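Local coordinates for protein thioredoxin reductase (Streptococcus pyogenes, PDB 5UWY) that probably transfers reducing equivalents from NADPH, through bound FAD and a redox-active cysteine pair, to the disulfide of thioredoxin, at residues Thr7-Ser12 with Ile107-Ala112; Gly129-Ala134 with Gly232-Val237; Gly151-Val156 with Arg179-Leu184; Asp262-Ser267 with Val289-Ile294. All blocks are in the same frame, centred on the assembly; numbering follows the deposited sequence.

Interaction 1 of 4, residues Thr7-Ser12 with Ile107-Ala112; sequences TLIIGS and IIATGA. With FAD (flavin-adenine dinucleotide), chain B.
Ile9 pairs with Ile107 and Ile10 with Ile108 as neighbouring parallel strands, their end-to-end directions only 9° apart. Three backbone hydrogen bonds give the ladder: Ile107 N to Leu8 O (2.9 Å), Ile10 N to Ile107 O (2.9 Å), and Ala109 N to Ile10 O (2.7 Å), the last the most bent, at 141°. On one face of the sheet Ile9 and Ile107 lie alongside each other, Ile9 CG1 meeting Ile107 CB at 3.9 Å. The Thr7 methyl CG2, anti to the backbone N, crosses the CG1-CD1 arm of Ile107 and reaches CD1 at 3.6 Å; helices 14-25 and 285-304 cover this face. On the Ile10 side, the Ile10 and Thr110 side chains lie side by side, CG2 to CG2 at 3.6 Å, while Thr110 OG1 is held by Val242 O. Beyond the pairing both chains turn into loops at FAD: Thr110 O comes within 3.2 Å of FAD C5B, and Gly11 takes a backbone conformation (phi 118°) that calls for glycine. Central strand 5-10 here pairs with its neighbour 105-108 in the parallel sheet of a Rossmann-type FAD-binding domain, Gly11 opening the probable GxGxxG turn beside the adenosine.

Interaction 2 of 4, residues Gly129-Ala134 with Gly232-Val237; sequences GVSYCA and GVFIYV
Val130 and Val233 lie side by side on one face of the sheet, Val130 CG2 meeting Val233 CG1 at 3.6 Å, and this begins the tightly packed part of the contact. Val130 CG1 also touches CD1 of Ile235 at 3.8 Å, the two side chains crossing at a slant, with Ile205 lying against both valines. Buried Tyr132 belongs to the same tight part: its CD1 is 3.1 Å from Ile235 O and 4.0 Å from Ile235 CB. On the opposite face Ser131 CB sits 3.5 Å from Phe234 CD2; the Phe234 ring has Phe141 edge-to-face with it, and Ser131 OG is hydrogen-bonded to Asp137 OD2. Parallel bonding runs from Val233 N to Gly129 O, then Ser131 N to Val233 O (2.9 Å, bent to 130°) and Ile235 N to Ser131 O (2.9 Å). Strand 130-131 thus forms the edge of the five-stranded parallel sheet of what is, as in related reductases, the NADPH-binding domain, and its chain runs straight into Cys133, N-cap of helix 134-137 and disulfide partner of Cys136. The loose side is at Tyr236, partly exposed, which meets the other segment mainly through CD2, 3.5 Å from Tyr132 O, while its ring leans on Ser154 and Glu158 of helix 153-162.

Interaction 3 of 4, residues Gly151-Val156 with Arg179-Leu184; sequences GGDSAV and RAQKIL. With PO4 (phosphate ion), chain D.
Arg179 lies across the glycine turn ahead of helix 153-162, and its backbone N donates to Gly151 O at 3.2 Å. Its CB stands near that same carbonyl. Next, CG is folded between the backbone N and the carbonyl carbon (chi1 64°), which brings it to 3.3 Å from Gly151 O and beside Gly152 CA. From CG to NE the chain is extended, carrying NE past the backbone of Gly152. The guanidinium lies with one face over Gly152 CA, 3.7 Å from its plane, the lack of a side chain there letting the flat group come down onto the turn. CZ is 3.5 Å from O2 of a phosphate ion. At the tip, NH1 is next to that O2, oblique to the guanidinium plane, and NH2 lies 3.6 Å from phosphate O3, while phosphate O1 is at the edge.

The same ion is bound from the helix side: Ser154 N (3.2 Å) and Ser154 OG (2.6 Å) both donate to its O4, and Asp153 N gives a weak hydrogen bond to O2. Asp153 OD1 uses its syn lone pair to accept Gln181 N at 3.1 Å, nearly straight at 165°. One turn further along helix 153-162, Val156 CG2 meets Ala180 CB, and Val156 CG1 approaches Leu184 CB, tying the starts of that helix and helix 182-190 together.

Main-chain amides of a GxGxxA-type turn, a serine hydroxyl and an arginine thus converge on one anion in this crystal. This is consistent with a site for NADPH phosphate groups, as the family's HRRxxxR sequence ending at Arg179 would suggest.

Interaction 4 of 4, residues Asp262-Ser267 with Val289-Ile294; sequences DHMRTS and VGDGAI. With PO4 (phosphate ion), chain E.
Asp291, whose carboxylate lies against Met264, presents OD2 to several groups at once: a salt bridge with Lys280 NZ, a weak hydrogen bond from Gly275 N and a long, weak ion pair with Arg278 NH1. The contact belongs to the FAD-binding domain, where the loop leading to strand 271-273 packs on helix 285-304. Met264, present as selenomethionine, carries most of it. Its chain is bent at chi2 and chi3, which folds SE and CE over the Asp291 carboxylate, the two side chains crossing at about a right angle: SE is 3.7 Å from Asp291 CG and CE 3.5 Å from Asp291 OD1. Nearer the backbone, Met264 CG meets CG2 of Ile294 at 3.9 Å, again roughly at right angles. That CG2, anti to the backbone N of Ile294 (chi1 -66°), also reaches His263 C at 4.0 Å and Asp262 O at the same distance, so one methyl rests on three consecutive residues of the loop. Ile294 further packs on Leu282 of the second subunit, placing the contact at the dimer interface. Beside partly exposed His263 a phosphate ion lies at the edge of the ring, where NE2 makes a weak hydrogen bond to its O4 at 3.5 Å.

In the fold
The four contacts divide between the two nucleotide-binding regions of the chain. Interactions 1 and 4 lie on the same side of its centre, 12 Å apart between centres, and helix 285-304 connects them: it packs on Thr7 and Ile107 as well as carrying 289-294. Interactions 2 and 3, with centres 16 Å apart, share the other region and touch where Tyr236 CD1 meets Ser154 CB at 3.7 Å. Interaction 3 is nested in the chain loop that interaction 2 closes. FAD reaches from one region towards the other: interaction 1 lines its pocket, and Tyr132 of interaction 2, next to the disulfide cysteine Cys133, comes within about 4 Å of a bound FAD, although the two centres are 26 Å apart.

Interaction 1 of 4, residues Thr7-Ser12 with Ile107-Ala112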
loop_
_atom_site.group_PDB
_atom_site.type_symbol
_atom_site.label_atom_id
_atom_site.label_comp_id
_atom_site.label_asym_id
_atom_site.label_seq_id
_atom_site.Cartn_x
_atom_site.Cartn_y
_atom_site.Cartn_z
ATOM N N THR A 7 -10.111 5.113 -18.252
ATOM C CA THR A 7 -8.832 5.399 -17.618
ATOM C C THR A 7 -7.684 4.942 -18.500
ATOM O O THR A 7 -7.671 3.800 -18.985
ATOM C CB THR A 7 -8.717 4.709 -16.258
ATOM O OG1 THR A 7 -9.937 4.873 -15.532
ATOM C CG2 THR A 7 -7.572 5.308 -15.466
ATOM N N LEU A 8 -6.708 5.822 -18.679
ATOM C CA LEU A 8 -5.420 5.411 -19.214
ATOM C C LEU A 8 -4.372 5.581 -18.124
ATOM O O LEU A 8 -4.348 6.605 -17.428
ATOM C CB LEU A 8 -5.032 6.203 -20.464
ATOM C CG LEU A 8 -5.811 5.832 -21.730
ATOM C CD1 LEU A 8 -5.895 7.009 -22.718
ATOM C CD2 LEU A 8 -5.281 4.569 -22.380
ATOM N N ILE A 9 -3.523 4.570 -17.966
ATOM C CA ILE A 9 -2.476 4.559 -16.953
ATOM C C ILE A 9 -1.131 4.580 -17.663
ATOM O O ILE A 9 -0.811 3.672 -18.443
ATOM C CB ILE A 9 -2.600 3.340 -16.030
ATOM C CG1 ILE A 9 -3.924 3.395 -15.272
ATOM C CG2 ILE A 9 -1.429 3.283 -15.062
ATOM C CD1 ILE A 9 -4.454 2.050 -14.891
ATOM N N ILE A 10 -0.348 5.622 -17.397
ATOM C CA ILE A 10 0.976 5.781 -17.985
ATOM C C ILE A 10 1.960 5.062 -17.067
ATOM O O ILE A 10 2.309 5.560 -15.998
ATOM C CB ILE A 10 1.343 7.255 -18.165
ATOM C CG1 ILE A 10 0.134 8.061 -18.642
ATOM C CG2 ILE A 10 2.495 7.397 -19.135
ATOM C CD1 ILE A 10 -0.364 7.671 -20.009
ATOM N N GLY A 11 2.408 3.881 -17.488
ATOM C CA GLY A 11 3.366 3.124 -16.708
ATOM C C GLY A 11 2.843 1.780 -16.248
ATOM O O GLY A 11 1.669 1.658 -15.886
ATOM N N SER A 12 3.708 0.766 -16.250
ATOM C CA SER A 12 3.356 -0.594 -15.852
ATOM C C SER A 12 4.306 -1.105 -14.774
ATOM O O SER A 12 4.951 -2.146 -14.912
ATOM C CB SER A 12 3.361 -1.531 -17.054
ATOM O OG SER A 12 3.048 -2.854 -16.685
ATOM N N ILE A 107 -3.961 8.335 -15.097
ATOM C CA ILE A 107 -3.211 8.004 -13.889
ATOM C C ILE A 107 -1.742 7.903 -14.275
ATOM O O ILE A 107 -1.368 7.073 -15.111
ATOM C CB ILE A 107 -3.703 6.706 -13.235
ATOM C CG1 ILE A 107 -5.227 6.714 -13.102
ATOM C CG2 ILE A 107 -3.073 6.537 -11.864
ATOM C CD1 ILE A 107 -5.770 5.526 -12.340
ATOM N N ILE A 108 -0.915 8.750 -13.675
ATOM C CA ILE A 108 0.507 8.810 -13.995
ATOM C C ILE A 108 1.255 7.881 -13.048
ATOM O O ILE A 108 1.257 8.088 -11.829
ATOM C CB ILE A 108 1.034 10.248 -13.900
ATOM C CG1 ILE A 108 0.094 11.179 -14.667
ATOM C CG2 ILE A 108 2.454 10.332 -14.446
ATOM C CD1 ILE A 108 0.728 12.454 -15.124
ATOM N N ALA A 109 1.887 6.852 -13.611
ATOM C CA ALA A 109 2.585 5.828 -12.844
ATOM C C ALA A 109 3.930 5.527 -13.485
ATOM O O ALA A 109 4.365 4.373 -13.558
ATOM C CB ALA A 109 1.744 4.558 -12.733
ATOM N N THR A 110 4.606 6.571 -13.963
ATOM C CA THR A 110 5.859 6.410 -14.688
ATOM C C THR A 110 7.055 6.180 -13.775
ATOM O O THR A 110 8.143 5.878 -14.277
ATOM C CB THR A 110 6.113 7.635 -15.570
ATOM O OG1 THR A 110 5.904 8.829 -14.806
ATOM C CG2 THR A 110 5.168 7.635 -16.760
ATOM N N GLY A 111 6.886 6.324 -12.463
ATOM C CA GLY A 111 7.951 6.050 -11.521
ATOM C C GLY A 111 9.131 6.988 -11.688
ATOM O O GLY A 111 9.008 8.122 -12.167
ATOM N N ALA A 112 10.302 6.502 -11.282
ATOM C CA ALA A 112 11.538 7.262 -11.374
ATOM C C ALA A 112 12.645 6.342 -11.871
ATOM O O ALA A 112 12.414 5.174 -12.204
ATOM C CB ALA A 112 11.904 7.893 -10.024
HETATM P PA FAD B . 8.221 2.107 -11.758
HETATM O O1A FAD B . 7.999 0.652 -11.562
HETATM O O2A FAD B . 9.679 2.577 -11.749
HETATM O O5B FAD B . 7.580 2.596 -13.090
HETATM C C5B FAD B . 8.369 2.731 -14.289
HETATM C C4B FAD B . 7.542 2.336 -15.481
HETATM O O4B FAD B . 7.139 3.527 -16.199
HETATM C C3B FAD B . 8.260 1.434 -16.490
HETATM O O3B FAD B . 7.443 0.333 -16.878
HETATM C C2B FAD B . 8.560 2.383 -17.653
HETATM O O2B FAD B . 8.594 1.679 -18.891
HETATM C C1B FAD B . 7.352 3.314 -17.573
HETATM N N9A FAD B . 7.523 4.607 -18.236
HETATM C C8A FAD B . 8.307 5.660 -17.841
HETATM N N7A FAD B . 8.257 6.701 -18.640
HETATM C C5A FAD B . 7.371 6.303 -19.628
HETATM C C6A FAD B . 6.883 6.956 -20.779
HETATM N N6A FAD B . 7.235 8.192 -21.135
HETATM N N1A FAD B . 6.008 6.277 -21.557
HETATM C C2A FAD B . 5.653 5.040 -21.203
HETATM N N3A FAD B . 6.046 4.329 -20.145
HETATM C C4A FAD B . 6.910 5.023 -19.395
HETATM N N1 FAD B . 11.278 -2.565 -4.313
HETATM C C2 FAD B . 10.983 -3.246 -3.167
HETATM O O2 FAD B . 9.838 -3.267 -2.698
HETATM N N3 FAD B . 11.983 -3.941 -2.507
HETATM C C4 FAD B . 13.305 -4.021 -2.890
HETATM O O4 FAD B . 14.105 -4.672 -2.220
HETATM C C4X FAD B . 13.610 -3.290 -4.105
HETATM N N5 FAD B . 14.839 -3.309 -4.539
HETATM C C5X FAD B . 15.133 -2.610 -5.697
HETATM C C6 FAD B . 16.443 -2.625 -6.171
HETATM C C7 FAD B . 16.794 -1.943 -7.330
HETATM C C7M FAD B . 18.221 -1.983 -7.810
HETATM C C8 FAD B . 15.813 -1.226 -8.036
HETATM C C8M FAD B . 16.160 -0.477 -9.295
HETATM C C9 FAD B . 14.502 -1.209 -7.566
HETATM C C9A FAD B . 14.156 -1.893 -6.405
HETATM N N10 FAD B . 12.840 -1.884 -5.892
HETATM C C10 FAD B . 12.530 -2.587 -4.747
HETATM C "C1'" FAD B . 11.757 -1.184 -6.606
HETATM C "C2'" FAD B . 11.390 0.171 -6.009
HETATM O "O2'" FAD B . 10.437 0.022 -4.956
HETATM C "C3'" FAD B . 10.775 1.046 -7.102
HETATM O "O3'" FAD B . 10.785 2.389 -6.636
HETATM C "C4'" FAD B . 9.349 0.685 -7.535
HETATM O "O4'" FAD B . 9.377 -0.482 -8.357
HETATM C "C5'" FAD B . 8.675 1.817 -8.285
HETATM O "O5'" FAD B . 7.345 1.413 -8.676
HETATM P P FAD B . 6.434 2.349 -9.565
HETATM O O1P FAD B . 5.954 3.532 -8.721
HETATM O O2P FAD B . 5.332 1.616 -10.239
HETATM O O3P FAD B . 7.444 2.930 -10.647
#

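Interaction 2 of 4, residues Gly129-Ala134 with Gly232-Val237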
loop_
_atom_site.group_PDB
_atom_site.type_symbol
_atom_site.label_atom_id
_atom_site.label_comp_id
_atom_site.label_asym_id
_atom_site.label_seq_id
_atom_site.Cartn_x
_atom_site.Cartn_y
_atom_site.Cartn_z
ATOM N N GLY A 129 25.247 -7.092 -5.530
ATOM C CA GLY A 129 26.370 -6.512 -4.828
ATOM C C GLY A 129 26.359 -5.008 -4.991
ATOM O O GLY A 129 26.825 -4.270 -4.117
ATOM N N VAL A 130 25.826 -4.548 -6.121
ATOM C CA VAL A 130 25.544 -3.137 -6.352
ATOM C C VAL A 130 24.071 -2.899 -6.066
ATOM O O VAL A 130 23.210 -3.666 -6.511
ATOM C CB VAL A 130 25.898 -2.717 -7.788
ATOM C CG1 VAL A 130 25.766 -1.207 -7.943
ATOM C CG2 VAL A 130 27.295 -3.175 -8.147
ATOM N N SER A 131 23.778 -1.839 -5.322
ATOM C CA SER A 131 22.404 -1.531 -4.961
ATOM C C SER A 131 22.270 -0.030 -4.781
ATOM O O SER A 131 23.214 0.646 -4.369
ATOM C CB SER A 131 21.978 -2.259 -3.681
ATOM O OG SER A 131 20.569 -2.355 -3.598
ATOM N N TYR A 132 21.088 0.488 -5.106
ATOM C CA TYR A 132 20.778 1.896 -4.902
ATOM C C TYR A 132 19.721 2.088 -3.824
ATOM O O TYR A 132 19.087 3.146 -3.765
ATOM C CB TYR A 132 20.327 2.536 -6.217
ATOM C CG TYR A 132 21.280 2.333 -7.376
ATOM C CD1 TYR A 132 22.331 3.214 -7.605
ATOM C CD2 TYR A 132 21.127 1.258 -8.244
ATOM C CE1 TYR A 132 23.203 3.028 -8.670
ATOM C CE2 TYR A 132 21.993 1.064 -9.308
ATOM C CZ TYR A 132 23.029 1.952 -9.516
ATOM O OH TYR A 132 23.890 1.761 -10.575
ATOM N N CYS A 133 19.527 1.086 -2.961
ATOM C CA CYS A 133 18.395 1.076 -2.039
ATOM C C CYS A 133 18.777 0.263 -0.804
ATOM O O CYS A 133 18.759 -0.968 -0.844
ATOM C CB CYS A 133 17.163 0.505 -2.722
ATOM S SG CYS A 133 15.613 0.911 -1.933
ATOM N N ALA A 134 19.091 0.961 0.290
ATOM C CA ALA A 134 19.473 0.274 1.519
ATOM C C ALA A 134 18.274 -0.395 2.182
ATOM O O ALA A 134 18.383 -1.520 2.682
ATOM C CB ALA A 134 20.143 1.258 2.476
ATOM N N GLY A 232 29.488 -5.699 -0.528
ATOM C CA GLY A 232 28.456 -4.940 -1.213
ATOM C C GLY A 232 28.862 -3.511 -1.486
ATOM O O GLY A 232 29.769 -2.963 -0.853
ATOM N N VAL A 233 28.176 -2.914 -2.455
ATOM C CA VAL A 233 28.277 -1.487 -2.714
ATOM C C VAL A 233 26.866 -0.922 -2.845
ATOM O O VAL A 233 25.993 -1.538 -3.474
ATOM C CB VAL A 233 29.152 -1.184 -3.953
ATOM C CG1 VAL A 233 28.369 -1.291 -5.239
ATOM C CG2 VAL A 233 29.821 0.200 -3.821
ATOM N N PHE A 234 26.626 0.196 -2.162
ATOM C CA PHE A 234 25.382 0.944 -2.215
ATOM C C PHE A 234 25.691 2.376 -2.628
ATOM O O PHE A 234 26.537 3.047 -2.018
ATOM C CB PHE A 234 24.630 0.882 -0.867
ATOM C CG PHE A 234 24.233 -0.514 -0.446
ATOM C CD1 PHE A 234 25.177 -1.417 0.008
ATOM C CD2 PHE A 234 22.913 -0.936 -0.560
ATOM C CE1 PHE A 234 24.814 -2.710 0.375
ATOM C CE2 PHE A 234 22.546 -2.233 -0.195
ATOM C CZ PHE A 234 23.495 -3.118 0.274
ATOM N N ILE A 235 25.048 2.805 -3.708
ATOM C CA ILE A 235 25.269 4.100 -4.324
ATOM C C ILE A 235 23.960 4.858 -4.306
ATOM O O ILE A 235 22.918 4.337 -4.725
ATOM C CB ILE A 235 25.770 3.977 -5.772
ATOM C CG1 ILE A 235 26.908 2.973 -5.858
ATOM C CG2 ILE A 235 26.196 5.354 -6.314
ATOM C CD1 ILE A 235 27.011 2.299 -7.208
ATOM N N TYR A 236 24.015 6.083 -3.818
ATOM C CA TYR A 236 22.923 7.027 -3.985
ATOM C C TYR A 236 23.482 8.336 -4.515
ATOM O O TYR A 236 24.286 8.987 -3.841
ATOM C CB TYR A 236 22.133 7.268 -2.702
ATOM C CG TYR A 236 20.707 7.480 -3.144
ATOM C CD1 TYR A 236 20.017 8.653 -2.907
ATOM C CD2 TYR A 236 20.102 6.522 -3.908
ATOM C CE1 TYR A 236 18.689 8.830 -3.378
ATOM C CE2 TYR A 236 18.816 6.672 -4.375
ATOM C CZ TYR A 236 18.126 7.809 -4.111
ATOM O OH TYR A 236 16.834 7.866 -4.615
ATOM N N VAL A 237 23.082 8.705 -5.732
ATOM C CA VAL A 237 23.519 9.942 -6.355
ATOM C C VAL A 237 22.365 10.864 -6.696
ATOM O O VAL A 237 22.573 11.869 -7.368
ATOM C CB VAL A 237 24.366 9.642 -7.609
ATOM C CG1 VAL A 237 25.784 9.288 -7.213
ATOM C CG2 VAL A 237 23.751 8.506 -8.397
#

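Interaction 3 of 4, residues Gly151-Val156 with Arg179-Leu184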
loop_
_atom_site.group_PDB
_atom_site.type_symbol
_atom_site.label_atom_id
_atom_site.label_comp_id
_atom_site.label_asym_id
_atom_site.label_seq_id
_atom_site.Cartn_x
_atom_site.Cartn_y
_atom_site.Cartn_z
ATOM N N GLY A 151 28.471 11.743 -0.343
ATOM C CA GLY A 151 28.863 12.571 0.781
ATOM C C GLY A 151 27.787 13.528 1.255
ATOM O O GLY A 151 28.064 14.442 2.039
ATOM N N GLY A 152 26.557 13.335 0.787
ATOM C CA GLY A 152 25.431 14.131 1.227
ATOM C C GLY A 152 24.687 13.477 2.376
ATOM O O GLY A 152 25.175 12.556 3.033
ATOM N N ASP A 153 23.474 13.979 2.621
ATOM C CA ASP A 153 22.629 13.381 3.650
ATOM C C ASP A 153 22.291 11.936 3.308
ATOM O O ASP A 153 22.304 11.059 4.183
ATOM C CB ASP A 153 21.350 14.202 3.820
ATOM C CG ASP A 153 21.571 15.474 4.616
ATOM O OD1 ASP A 153 22.587 15.557 5.335
ATOM O OD2 ASP A 153 20.726 16.391 4.525
ATOM N N SER A 154 22.003 11.670 2.030
ATOM C CA SER A 154 21.569 10.343 1.608
ATOM C C SER A 154 22.629 9.293 1.910
ATOM O O SER A 154 22.333 8.238 2.484
ATOM C CB SER A 154 21.238 10.355 0.115
ATOM O OG SER A 154 20.238 11.313 -0.182
ATOM N N ALA A 155 23.879 9.570 1.533
ATOM C CA ALA A 155 24.946 8.593 1.718
ATOM C C ALA A 155 25.194 8.321 3.196
ATOM O O ALA A 155 25.333 7.164 3.611
ATOM C CB ALA A 155 26.224 9.079 1.037
ATOM N N VAL A 156 25.250 9.377 4.009
ATOM C CA VAL A 156 25.547 9.205 5.429
ATOM C C VAL A 156 24.434 8.422 6.113
ATOM O O VAL A 156 24.677 7.399 6.770
ATOM C CB VAL A 156 25.774 10.570 6.101
ATOM C CG1 VAL A 156 26.030 10.392 7.588
ATOM C CG2 VAL A 156 26.930 11.301 5.440
ATOM N N ARG A 179 29.315 17.253 2.910
ATOM C CA ARG A 179 28.336 18.314 2.708
ATOM C C ARG A 179 27.036 18.051 3.453
ATOM O O ARG A 179 26.065 18.789 3.263
ATOM C CB ARG A 179 28.054 18.506 1.216
ATOM C CG ARG A 179 27.420 17.308 0.535
ATOM C CD ARG A 179 27.056 17.626 -0.907
ATOM N NE ARG A 179 27.009 16.424 -1.736
ATOM C CZ ARG A 179 25.886 15.830 -2.124
ATOM N NH1 ARG A 179 24.711 16.325 -1.759
ATOM N NH2 ARG A 179 25.936 14.739 -2.876
ATOM N N ALA A 180 27.000 17.024 4.297
ATOM C CA ALA A 180 25.800 16.681 5.039
ATOM C C ALA A 180 25.642 17.583 6.261
ATOM O O ALA A 180 26.516 18.387 6.598
ATOM C CB ALA A 180 25.837 15.213 5.462
ATOM N N GLN A 181 24.497 17.445 6.923
ATOM C CA GLN A 181 24.257 18.160 8.167
ATOM C C GLN A 181 25.277 17.740 9.219
ATOM O O GLN A 181 25.726 16.591 9.258
ATOM C CB GLN A 181 22.842 17.883 8.674
ATOM C CG GLN A 181 21.805 17.740 7.576
ATOM C CD GLN A 181 20.493 18.412 7.923
ATOM O OE1 GLN A 181 19.846 18.064 8.913
ATOM N NE2 GLN A 181 20.087 19.378 7.107
ATOM N N LYS A 182 25.649 18.691 10.079
ATOM C CA LYS A 182 26.645 18.396 11.106
ATOM C C LYS A 182 26.125 17.388 12.122
ATOM O O LYS A 182 26.919 16.674 12.746
ATOM C CB LYS A 182 27.077 19.682 11.808
ATOM N N ILE A 183 24.805 17.315 12.301
ATOM C CA ILE A 183 24.230 16.351 13.235
ATOM C C ILE A 183 24.458 14.927 12.739
ATOM O O ILE A 183 24.863 14.040 13.502
ATOM C CB ILE A 183 22.734 16.647 13.458
ATOM C CG1 ILE A 183 22.044 15.468 14.148
ATOM C CG2 ILE A 183 22.048 16.989 12.140
ATOM C CD1 ILE A 183 20.598 15.734 14.498
ATOM N N LEU A 184 24.216 14.691 11.447
ATOM C CA LEU A 184 24.433 13.360 10.890
ATOM C C LEU A 184 25.913 13.064 10.708
ATOM O O LEU A 184 26.323 11.901 10.787
ATOM C CB LEU A 184 23.691 13.215 9.564
ATOM C CG LEU A 184 22.204 13.558 9.626
ATOM C CD1 LEU A 184 21.654 13.812 8.232
ATOM C CD2 LEU A 184 21.422 12.458 10.336
HETATM P P PO4 D . 21.890 14.489 -1.145
HETATM O O1 PO4 D . 21.024 15.291 -2.086
HETATM O O2 PO4 D . 22.838 15.415 -0.419
HETATM O O3 PO4 D . 22.678 13.470 -1.935
HETATM O O4 PO4 D . 21.015 13.781 -0.137
#

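Interaction 4 of 4, residues Asp262-Ser267 with Val289-Ile294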
loop_
_atom_site.group_PDB
_atom_site.type_symbol
_atom_site.label_atom_id
_atom_site.label_comp_id
_atom_site.label_asym_id
_atom_site.label_seq_id
_atom_site.Cartn_x
_atom_site.Cartn_y
_atom_site.Cartn_z
ATOM N N ASP A 262 -3.913 13.130 -0.273
ATOM C CA ASP A 262 -4.289 11.821 0.250
ATOM C C ASP A 262 -4.891 10.924 -0.823
ATOM O O ASP A 262 -4.707 9.702 -0.790
ATOM C CB ASP A 262 -5.299 11.990 1.389
ATOM C CG ASP A 262 -4.648 11.989 2.752
ATOM O OD1 ASP A 262 -3.406 11.890 2.822
ATOM O OD2 ASP A 262 -5.384 12.095 3.755
ATOM N N HIS A 263 -5.610 11.510 -1.776
ATOM C CA HIS A 263 -6.416 10.761 -2.728
ATOM C C HIS A 263 -5.732 10.563 -4.069
ATOM O O HIS A 263 -6.405 10.211 -5.043
ATOM C CB HIS A 263 -7.752 11.463 -2.937
ATOM C CG HIS A 263 -8.641 11.423 -1.738
ATOM N ND1 HIS A 263 -9.950 10.999 -1.796
ATOM C CD2 HIS A 263 -8.404 11.736 -0.442
ATOM C CE1 HIS A 263 -10.488 11.072 -0.593
ATOM N NE2 HIS A 263 -9.568 11.510 0.248
HETATM N N MSE A 264 -4.426 10.800 -4.148
HETATM C CA MSE A 264 -3.653 10.550 -5.357
HETATM C C MSE A 264 -4.013 11.535 -6.463
HETATM O O MSE A 264 -3.529 11.397 -7.583
HETATM C CB MSE A 264 -3.880 9.117 -5.866
HETATM C CG MSE A 264 -3.185 8.023 -5.073
HETATM SE SE MSE A 264 -1.444 8.488 -4.339
HETATM C CE MSE A 264 -1.899 8.616 -2.453
ATOM N N ARG A 265 -4.862 12.519 -6.170
ATOM C CA ARG A 265 -5.321 13.420 -7.219
ATOM C C ARG A 265 -4.448 14.668 -7.291
ATOM O O ARG A 265 -3.907 15.143 -6.288
ATOM C CB ARG A 265 -6.796 13.809 -7.041
ATOM C CG ARG A 265 -7.157 14.519 -5.751
ATOM C CD ARG A 265 -8.591 14.218 -5.332
ATOM N NE ARG A 265 -8.902 14.767 -4.014
ATOM C CZ ARG A 265 -9.932 14.379 -3.269
ATOM N NH1 ARG A 265 -10.755 13.440 -3.715
ATOM N NH2 ARG A 265 -10.140 14.927 -2.079
ATOM N N THR A 266 -4.322 15.187 -8.505
ATOM C CA THR A 266 -3.452 16.288 -8.881
ATOM C C THR A 266 -4.239 17.604 -8.849
ATOM O O THR A 266 -5.469 17.615 -8.775
ATOM C CB THR A 266 -2.855 15.966 -10.263
ATOM O OG1 THR A 266 -1.747 15.072 -10.103
ATOM C CG2 THR A 266 -2.396 17.173 -11.029
ATOM N N SER A 267 -3.513 18.729 -8.846
ATOM C CA SER A 267 -4.150 20.032 -9.017
ATOM C C SER A 267 -5.030 20.097 -10.266
ATOM O O SER A 267 -5.922 20.946 -10.332
ATOM C CB SER A 267 -3.090 21.130 -9.082
ATOM O OG SER A 267 -2.245 20.950 -10.205
ATOM N N VAL A 289 1.561 -0.007 -4.146
ATOM C CA VAL A 289 0.353 -0.821 -4.183
ATOM C C VAL A 289 -0.791 -0.126 -3.449
ATOM O O VAL A 289 -1.883 0.032 -4.012
ATOM C CB VAL A 289 0.645 -2.228 -3.626
ATOM C CG1 VAL A 289 -0.595 -2.849 -3.046
ATOM C CG2 VAL A 289 1.191 -3.119 -4.730
ATOM N N GLY A 290 -0.575 0.297 -2.190
ATOM C CA GLY A 290 -1.490 1.275 -1.613
ATOM C C GLY A 290 -1.917 2.413 -2.540
ATOM O O GLY A 290 -3.119 2.625 -2.772
ATOM N N ASP A 291 -0.933 3.144 -3.085
ATOM C CA ASP A 291 -1.219 4.280 -3.965
ATOM C C ASP A 291 -2.087 3.863 -5.148
ATOM O O ASP A 291 -3.145 4.457 -5.407
ATOM C CB ASP A 291 0.086 4.898 -4.476
ATOM C CG ASP A 291 0.808 5.714 -3.424
ATOM O OD1 ASP A 291 0.293 5.834 -2.294
ATOM O OD2 ASP A 291 1.896 6.246 -3.737
ATOM N N GLY A 292 -1.645 2.839 -5.883
ATOM C CA GLY A 292 -2.383 2.396 -7.054
ATOM C C GLY A 292 -3.808 1.997 -6.732
ATOM O O GLY A 292 -4.733 2.316 -7.482
ATOM N N ALA A 293 -4.007 1.295 -5.613
ATOM C CA ALA A 293 -5.367 0.972 -5.197
ATOM C C ALA A 293 -6.193 2.235 -4.999
ATOM O O ALA A 293 -7.343 2.314 -5.457
ATOM C CB ALA A 293 -5.344 0.142 -3.917
ATOM N N ILE A 294 -5.614 3.245 -4.342
ATOM C CA ILE A 294 -6.362 4.472 -4.075
ATOM C C ILE A 294 -6.773 5.154 -5.379
ATOM O O ILE A 294 -7.924 5.580 -5.532
ATOM C CB ILE A 294 -5.545 5.409 -3.168
ATOM C CG1 ILE A 294 -5.372 4.770 -1.787
ATOM C CG2 ILE A 294 -6.227 6.762 -3.054
ATOM C CD1 ILE A 294 -4.476 5.546 -0.845
HETATM P P PO4 E . -9.198 11.532 4.187
HETATM O O1 PO4 E . -9.400 11.257 5.658
HETATM O O2 PO4 E . -8.691 10.281 3.509
HETATM O O3 PO4 E . -8.190 12.643 4.013
HETATM O O4 PO4 E . -10.512 11.949 3.570
#